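Local coordinates for protein endo-beta-1,4-glucanase (cellulase B) (Bacillus halodurans, PDB 4V2X) that probably cleaves beta-1,4-linked glucans with its family 5 glycoside hydrolase domain, which is joined to an Ig-like module and a CBM46 carbohydrate-binding module, at residues 397-402 / 480-485; 499-504 / 536-541. One frame throughout, in Å; residues are numbered along the deposited sequence.

Contact 1 (397-402 / 480-485); sequences YLKQGD and YRTPVL
Tyr-480 lies across the strand end Tyr-397 to Lys-399, its first torsion (chi1 76°) placing CG between its own backbone N and carbonyl carbon and laying the ring against strand 395-399. CB and CG both meet CD1 of Tyr-397, whose ring presents its edge to the Tyr-480 face in an offset edge-to-face pair, CD1 to CD1 being 3.6 Å with the planes perpendicular. Further out, CD1 of Tyr-480 is 3.3 Å from Leu-398 O and CE1 is 3.4 Å from Lys-399 N, while Lys-399 CA stands over the ring face in a CH-pi contact. On the other branch, CE2 meets Lys-399 CD at 3.5 Å, where the lysine chain bends at chi2 (87°), and OH ends beside CB and CD of the same residue. Without this ring, as with an alanine here, the Tyr-397 edge and the Lys-399 methylenes would probably lose the surface they pack on. The backbone beneath is a parallel bridge of the Ig-like module's sheet, joining its outermost strand 395-399 to strand 473-480: Tyr-480 N donates to Leu-398 O (2.9 Å), and Gln-400 N to Tyr-480 O (2.7 Å, nearly straight at 176°). Beyond it, a type II turn from Lys-399 to Asp-402 ends the strand. Gln-400 OE1 accepts from a water that in turn accepts from Arg-481 NE, while Gln-400 NE2 donates to Gly-455 O.

Contact 2 (499-504 / 536-541); sequences ASFNGN and PSYDAN
Ala-499 N donates to Asn-541 O at 2.9 Å, the donor standing 46° out of the carbonyl plane, as strand 495-500 comes alongside the start of strand 542-545 in the antiparallel sheet of the CBM46 module. Past this bond residues 501-504 make a type I' turn, and the Phe-501 ring reaches across to the loop that follows strand 534-537. With CG anti to the carbonyl carbon (chi1 -73°), that ring is set between Ala-499 and the loop: Tyr-538 brings its CD1-CE1 edge over one face, and Ala-499 CB lies against the opposite face, toward the rim. The aromatic pair is edge-to-face, with centroids 4.6 Å apart and planes inclined at 55°. At the far end of the phenylalanine, CZ touches Pro-536 CB at 3.5 Å, and the same CB sits against one face of the Tyr-538 ring, so the proline bridges the two aromatics. Phe-501 CE2 approaches Ser-537 O at 3.6 Å, and Tyr-538 CE1 comes within 3.5 Å of Asn-504 O. The tyrosine hydroxyl is tied to Leu-506 N, which fixes the far end of its ring. Within the turn, Phe-501 O accepts two bonds, from Asn-504 N and from Asn-504 ND2 (2.8 Å), with Phe-501 O close to the plane of the Asn-504 amide; Asn-504 OD1 pairs with Ser-566 OG. Carbon surfaces thus do most of the joining across the contact, and the polar side-chain bonds mainly fix the turn that carries the phenylalanine and the tyrosine that packs on it.

How the contacts relate
Contact 1 is a surface contact that ties the edge of the Ig-like module's sheet to the chain leaving it, whereas contact 2 is partly buried and lies wholly within the CBM46 module. Residues 480-485 run from one to the other, their last two entering the strand beside 495-500. There Val-484 O probably accepts from Ser-500 N, and Leu-485 packs on Ala-499. Asn-504 of contact 2 also reaches back to Arg-481 O (ND2 to O 2.7 Å), so the linker is held to the turn. Each has an edge-to-face ring pair, but contact 1 adds two main-chain bonds, an aliphatic lysine chain and a water bridge, while contact 2 has one main-chain bond and otherwise mostly aromatic and proline carbon.

Contact 1 (397-402 / 480-485)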
ATOM      1  N   TYR A 397      13.705  44.775 -30.499  1.00 13.22           N
ATOM      2  CA  TYR A 397      15.106  45.060 -30.794  1.00 14.13           C
ATOM      3  C   TYR A 397      15.249  45.875 -32.073  1.00 15.35           C
ATOM      4  O   TYR A 397      14.584  45.595 -33.073  1.00 15.71           O
ATOM      5  CB  TYR A 397      15.904  43.776 -30.918  1.00 14.55           C
ATOM      6  CG  TYR A 397      16.435  43.245 -29.615  1.00 14.72           C
ATOM      7  CD1 TYR A 397      17.579  43.781 -29.041  1.00 15.74           C
ATOM      8  CD2 TYR A 397      15.818  42.181 -28.970  1.00 15.05           C
ATOM      9  CE1 TYR A 397      18.085  43.286 -27.847  1.00 16.06           C
ATOM     10  CE2 TYR A 397      16.315  41.679 -27.776  1.00 15.73           C
ATOM     11  CZ  TYR A 397      17.445  42.231 -27.222  1.00 16.21           C
ATOM     12  OH  TYR A 397      17.955  41.737 -26.047  1.00 17.51           O
ATOM     13  N   LEU A 398      16.130  46.869 -32.022  1.00 15.79           N
ATOM     14  CA  LEU A 398      16.463  47.701 -33.173  1.00 16.00           C
ATOM     15  C   LEU A 398      17.961  47.622 -33.438  1.00 15.72           C
ATOM     16  O   LEU A 398      18.757  47.920 -32.557  1.00 16.10           O
ATOM     17  CB  LEU A 398      16.077  49.147 -32.881  1.00 15.89           C
ATOM     18  CG  LEU A 398      14.635  49.387 -32.426  1.00 17.00           C
ATOM     19  CD1 LEU A 398      14.451  50.824 -31.982  1.00 17.74           C
ATOM     20  CD2 LEU A 398      13.666  49.029 -33.539  1.00 17.78           C
ATOM     21  N   LYS A 399      18.343  47.234 -34.655  1.00 16.24           N
ATOM     22  CA  LYS A 399      19.758  47.134 -35.016  1.00 18.15           C
ATOM     23  C   LYS A 399      20.320  48.542 -35.226  1.00 18.46           C
ATOM     24  O   LYS A 399      19.841  49.288 -36.080  1.00 18.09           O
ATOM     25  CB  LYS A 399      19.929  46.293 -36.284  1.00 20.61           C
ATOM     26  CG  LYS A 399      21.375  46.096 -36.731  1.00 25.30           C
ATOM     27  CD  LYS A 399      22.041  44.902 -36.070  1.00 30.95           C
ATOM     28  CE  LYS A 399      23.322  44.519 -36.791  1.00 36.04           C
ATOM     29  NZ  LYS A 399      23.081  43.956 -38.151  1.00 39.01           N
ATOM     30  N   GLN A 400      21.329  48.903 -34.438  1.00 19.63           N
ATOM     31  CA  GLN A 400      21.947  50.218 -34.546  1.00 21.14           C
ATOM     32  C   GLN A 400      22.497  50.386 -35.954  1.00 23.23           C
ATOM     33  O   GLN A 400      23.130  49.476 -36.492  1.00 23.41           O
ATOM     34  CB  GLN A 400      23.073  50.368 -33.525  1.00 22.05           C
ATOM     35  CG  GLN A 400      23.558  51.796 -33.321  1.00 22.97           C
ATOM     36  CD  GLN A 400      24.881  51.839 -32.585  1.00 24.11           C
ATOM     37  OE1 GLN A 400      25.822  51.155 -32.965  1.00 24.70           O
ATOM     38  NE2 GLN A 400      24.955  52.629 -31.520  1.00 26.59           N
ATOM     39  N   GLY A 401      22.231  51.537 -36.561  1.00 26.88           N
ATOM     40  CA  GLY A 401      22.677  51.798 -37.921  1.00 28.22           C
ATOM     41  C   GLY A 401      21.657  51.501 -39.008  1.00 29.87           C
ATOM     42  O   GLY A 401      21.773  52.030 -40.117  1.00 31.25           O
ATOM     43  N   ASP A 402      20.669  50.651 -38.711  1.00 25.90           N
ATOM     44  CA  ASP A 402      19.619  50.315 -39.679  1.00 25.17           C
ATOM     45  C   ASP A 402      18.477  51.303 -39.602  1.00 23.06           C
ATOM     46  O   ASP A 402      18.210  51.882 -38.553  1.00 22.83           O
ATOM     47  CB  ASP A 402      19.052  48.914 -39.426  1.00 26.49           C
ATOM     48  CG  ASP A 402      19.960  47.813 -39.925  1.00 27.43           C
ATOM     49  OD1 ASP A 402      21.066  48.119 -40.409  1.00 28.42           O
ATOM     50  OD2 ASP A 402      19.556  46.637 -39.843  1.00 30.20           O
ATOM     51  N   TYR A 480      20.734  47.474 -30.427  1.00 14.73           N
ATOM     52  CA  TYR A 480      21.852  46.539 -30.355  1.00 16.35           C
ATOM     53  C   TYR A 480      22.745  46.603 -31.594  1.00 18.15           C
ATOM     54  O   TYR A 480      22.334  47.073 -32.662  1.00 16.78           O
ATOM     55  CB  TYR A 480      21.335  45.108 -30.168  1.00 16.09           C
ATOM     56  CG  TYR A 480      20.767  44.483 -31.433  1.00 15.22           C
ATOM     57  CD1 TYR A 480      19.492  44.813 -31.883  1.00 14.80           C
ATOM     58  CD2 TYR A 480      21.512  43.586 -32.187  1.00 15.68           C
ATOM     59  CE1 TYR A 480      18.975  44.256 -33.038  1.00 15.49           C
ATOM     60  CE2 TYR A 480      20.999  43.022 -33.341  1.00 16.56           C
ATOM     61  CZ  TYR A 480      19.724  43.360 -33.758  1.00 16.84           C
ATOM     62  OH  TYR A 480      19.199  42.813 -34.911  1.00 18.60           O
ATOM     63  N   ARG A 481      23.985  46.139 -31.416  1.00 20.32           N
ATOM     64  CA  ARG A 481      24.880  45.792 -32.519  1.00 23.59           C
ATOM     65  C   ARG A 481      25.336  44.359 -32.301  1.00 23.51           C
ATOM     66  O   ARG A 481      25.158  43.800 -31.220  1.00 23.16           O
ATOM     67  CB  ARG A 481      26.129  46.664 -32.545  1.00 26.96           C
ATOM     68  CG  ARG A 481      25.951  48.074 -32.039  1.00 31.55           C
ATOM     69  CD  ARG A 481      27.290  48.783 -31.991  1.00 32.98           C
ATOM     70  NE  ARG A 481      27.930  48.792 -33.306  1.00 35.00           N
ATOM     71  CZ  ARG A 481      29.179  48.401 -33.558  1.00 34.79           C
ATOM     72  NH1 ARG A 481      29.978  47.978 -32.585  1.00 37.29           N
ATOM     73  NH2 ARG A 481      29.641  48.457 -34.800  1.00 36.24           N
ATOM     74  N   THR A 482      25.961  43.777 -33.314  1.00 25.01           N
ATOM     75  CA  THR A 482      26.502  42.434 -33.171  1.00 26.48           C
ATOM     76  C   THR A 482      27.416  42.403 -31.940  1.00 23.41           C
ATOM     77  O   THR A 482      28.301  43.256 -31.805  1.00 22.08           O
ATOM     78  CB  THR A 482      27.263  41.989 -34.436  1.00 28.78           C
ATOM     79  OG1 THR A 482      26.325  41.800 -35.502  1.00 31.56           O
ATOM     80  CG2 THR A 482      28.012  40.678 -34.200  1.00 29.31           C
ATOM     81  N   PRO A 483      27.179  41.446 -31.027  1.00 23.40           N
ATOM     82  CA  PRO A 483      28.069  41.322 -29.876  1.00 22.01           C
ATOM     83  C   PRO A 483      29.402  40.744 -30.312  1.00 21.56           C
ATOM     84  O   PRO A 483      29.462  40.006 -31.294  1.00 20.67           O
ATOM     85  CB  PRO A 483      27.333  40.361 -28.936  1.00 23.19           C
ATOM     86  CG  PRO A 483      26.168  39.824 -29.691  1.00 23.77           C
ATOM     87  CD  PRO A 483      26.204  40.344 -31.091  1.00 23.38           C
ATOM     88  N   VAL A 484      30.459  41.099 -29.590  1.00 21.24           N
ATOM     89  CA  VAL A 484      31.808  40.714 -29.958  1.00 21.81           C
ATOM     90  C   VAL A 484      32.459  40.063 -28.755  1.00 20.50           C
ATOM     91  O   VAL A 484      32.448  40.628 -27.664  1.00 21.62           O
ATOM     92  CB  VAL A 484      32.647  41.935 -30.402  1.00 22.74           C
ATOM     93  CG1 VAL A 484      34.028  41.494 -30.864  1.00 23.15           C
ATOM     94  CG2 VAL A 484      31.938  42.699 -31.510  1.00 23.42           C
ATOM     95  N   LEU A 485      33.000  38.868 -28.964  1.00 21.92           N
ATOM     96  CA  LEU A 485      33.810  38.185 -27.963  1.00 22.01           C
ATOM     97  C   LEU A 485      35.263  38.252 -28.396  1.00 22.49           C
ATOM     98  O   LEU A 485      35.565  38.332 -29.594  1.00 22.22           O
ATOM     99  CB  LEU A 485      33.370  36.727 -27.822  1.00 22.50           C
ATOM    100  CG  LEU A 485      31.916  36.535 -27.397  1.00 22.43           C
ATOM    101  CD1 LEU A 485      31.549  35.060 -27.428  1.00 22.77           C
ATOM    102  CD2 LEU A 485      31.649  37.120 -26.021  1.00 23.86           C
TER
HETATM  103  O   HOH W   1      26.522  50.785 -35.408  1.00 26.31           O

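Contact 2 (499-504 / 536-541)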
ATOM      1  N   ALA A 499      33.946  40.389 -23.391  1.00 21.21           N
ATOM      2  CA  ALA A 499      32.732  40.412 -24.195  1.00 22.43           C
ATOM      3  C   ALA A 499      32.116  41.798 -24.271  1.00 23.33           C
ATOM      4  O   ALA A 499      31.848  42.427 -23.249  1.00 28.15           O
ATOM      5  CB  ALA A 499      31.721  39.431 -23.624  1.00 22.96           C
ATOM      6  N   SER A 500      31.895  42.262 -25.495  1.00 21.86           N
ATOM      7  CA  SER A 500      31.123  43.466 -25.737  1.00 21.05           C
ATOM      8  C   SER A 500      29.706  43.038 -26.057  1.00 19.57           C
ATOM      9  O   SER A 500      29.419  42.634 -27.184  1.00 19.23           O
ATOM     10  CB  SER A 500      31.704  44.238 -26.919  1.00 22.36           C
ATOM     11  OG  SER A 500      33.048  44.617 -26.664  1.00 23.76           O
ATOM     12  N   PHE A 501      28.823  43.116 -25.068  1.00 20.08           N
ATOM     13  CA  PHE A 501      27.447  42.667 -25.247  1.00 19.22           C
ATOM     14  C   PHE A 501      26.692  43.566 -26.222  1.00 18.54           C
ATOM     15  O   PHE A 501      25.767  43.108 -26.885  1.00 18.32           O
ATOM     16  CB  PHE A 501      26.722  42.548 -23.906  1.00 20.33           C
ATOM     17  CG  PHE A 501      27.179  41.374 -23.088  1.00 20.45           C
ATOM     18  CD1 PHE A 501      26.706  40.095 -23.360  1.00 22.12           C
ATOM     19  CD2 PHE A 501      28.093  41.539 -22.063  1.00 21.28           C
ATOM     20  CE1 PHE A 501      27.131  39.007 -22.616  1.00 21.66           C
ATOM     21  CE2 PHE A 501      28.526  40.454 -21.317  1.00 21.52           C
ATOM     22  CZ  PHE A 501      28.046  39.188 -21.592  1.00 21.04           C
ATOM     23  N   ASN A 502      27.112  44.831 -26.316  1.00 18.58           N
ATOM     24  CA  ASN A 502      26.610  45.756 -27.332  1.00 20.18           C
ATOM     25  C   ASN A 502      25.076  45.816 -27.385  1.00 19.47           C
ATOM     26  O   ASN A 502      24.474  45.736 -28.454  1.00 19.62           O
ATOM     27  CB  ASN A 502      27.206  45.410 -28.710  1.00 19.82           C
ATOM     28  CG  ASN A 502      28.652  45.847 -28.852  1.00 20.76           C
ATOM     29  OD1 ASN A 502      29.118  46.741 -28.140  1.00 21.11           O
ATOM     30  ND2 ASN A 502      29.374  45.223 -29.783  1.00 20.95           N
ATOM     31  N   GLY A 503      24.456  45.959 -26.215  1.00 19.46           N
ATOM     32  CA  GLY A 503      23.005  46.087 -26.108  1.00 19.57           C
ATOM     33  C   GLY A 503      22.228  44.782 -26.133  1.00 19.85           C
ATOM     34  O   GLY A 503      20.994  44.799 -26.091  1.00 20.15           O
ATOM     35  N   ASN A 504      22.937  43.652 -26.192  1.00 21.34           N
ATOM     36  CA  ASN A 504      22.301  42.336 -26.257  1.00 21.13           C
ATOM     37  C   ASN A 504      22.160  41.670 -24.901  1.00 21.85           C
ATOM     38  O   ASN A 504      22.935  41.931 -23.979  1.00 24.14           O
ATOM     39  CB  ASN A 504      23.091  41.398 -27.169  1.00 21.36           C
ATOM     40  CG  ASN A 504      23.060  41.835 -28.611  1.00 22.29           C
ATOM     41  OD1 ASN A 504      22.116  41.525 -29.335  1.00 25.17           O
ATOM     42  ND2 ASN A 504      24.090  42.566 -29.037  1.00 21.76           N
ATOM     43  N   PRO A 536      26.594  35.582 -18.153  1.00 16.84           N
ATOM     44  CA  PRO A 536      27.024  36.859 -18.697  1.00 17.20           C
ATOM     45  C   PRO A 536      27.223  37.850 -17.560  1.00 19.77           C
ATOM     46  O   PRO A 536      26.363  37.951 -16.690  1.00 21.13           O
ATOM     47  CB  PRO A 536      25.847  37.278 -19.576  1.00 16.88           C
ATOM     48  CG  PRO A 536      24.659  36.653 -18.931  1.00 16.94           C
ATOM     49  CD  PRO A 536      25.131  35.397 -18.255  1.00 16.87           C
ATOM     50  N   SER A 537      28.359  38.543 -17.558  1.00 22.10           N
ATOM     51  CA  SER A 537      28.609  39.624 -16.618  1.00 25.76           C
ATOM     52  C   SER A 537      28.534  40.932 -17.389  1.00 25.88           C
ATOM     53  O   SER A 537      29.529  41.402 -17.947  1.00 25.85           O
ATOM     54  CB  SER A 537      29.984  39.466 -15.967  1.00 28.81           C
ATOM     55  OG  SER A 537      30.000  38.335 -15.117  1.00 34.57           O
ATOM     56  N   TYR A 538      27.338  41.509 -17.419  1.00 25.28           N
ATOM     57  CA  TYR A 538      27.062  42.664 -18.262  1.00 26.99           C
ATOM     58  C   TYR A 538      27.858  43.894 -17.841  1.00 30.59           C
ATOM     59  O   TYR A 538      28.423  44.580 -18.689  1.00 30.76           O
ATOM     60  CB  TYR A 538      25.565  42.970 -18.268  1.00 26.54           C
ATOM     61  CG  TYR A 538      24.749  41.884 -18.919  1.00 24.58           C
ATOM     62  CD1 TYR A 538      24.825  41.672 -20.288  1.00 23.75           C
ATOM     63  CD2 TYR A 538      23.919  41.055 -18.169  1.00 24.34           C
ATOM     64  CE1 TYR A 538      24.095  40.674 -20.894  1.00 23.53           C
ATOM     65  CE2 TYR A 538      23.182  40.052 -18.772  1.00 22.72           C
ATOM     66  CZ  TYR A 538      23.277  39.870 -20.136  1.00 21.84           C
ATOM     67  OH  TYR A 538      22.559  38.892 -20.759  1.00 22.26           O
ATOM     68  N   ASP A 539      27.918  44.151 -16.538  1.00 35.56           N
ATOM     69  CA  ASP A 539      28.647  45.311 -16.013  1.00 39.27           C
ATOM     70  C   ASP A 539      30.160  45.160 -16.182  1.00 39.56           C
ATOM     71  O   ASP A 539      30.855  46.136 -16.461  1.00 42.75           O
ATOM     72  CB  ASP A 539      28.301  45.542 -14.538  1.00 43.94           C
ATOM     73  CG  ASP A 539      26.835  45.904 -14.328  1.00 47.29           C
ATOM     74  OD1 ASP A 539      26.193  46.422 -15.271  1.00 49.03           O
ATOM     75  OD2 ASP A 539      26.322  45.669 -13.214  1.00 52.00           O
ATOM     76  N   ALA A 540      30.660  43.936 -16.022  1.00 37.18           N
ATOM     77  CA  ALA A 540      32.081  43.647 -16.217  1.00 36.34           C
ATOM     78  C   ALA A 540      32.461  43.487 -17.694  1.00 33.88           C
ATOM     79  O   ALA A 540      33.644  43.490 -18.031  1.00 34.18           O
ATOM     80  CB  ALA A 540      32.468  42.396 -15.443  1.00 37.76           C
ATOM     81  N   ASN A 541      31.470  43.337 -18.570  1.00 30.32           N
ATOM     82  CA  ASN A 541      31.725  43.100 -19.991  1.00 29.32           C
ATOM     83  C   ASN A 541      32.517  41.797 -20.179  1.00 25.40           C
ATOM     84  O   ASN A 541      33.534  41.750 -20.874  1.00 24.44           O
ATOM     85  CB  ASN A 541      32.443  44.308 -20.605  1.00 32.81           C
ATOM     86  CG  ASN A 541      31.847  45.627 -20.140  1.00 38.57           C
ATOM     87  OD1 ASN A 541      30.638  45.840 -20.237  1.00 40.86           O
ATOM     88  ND2 ASN A 541      32.690  46.510 -19.608  1.00 39.34           N
TER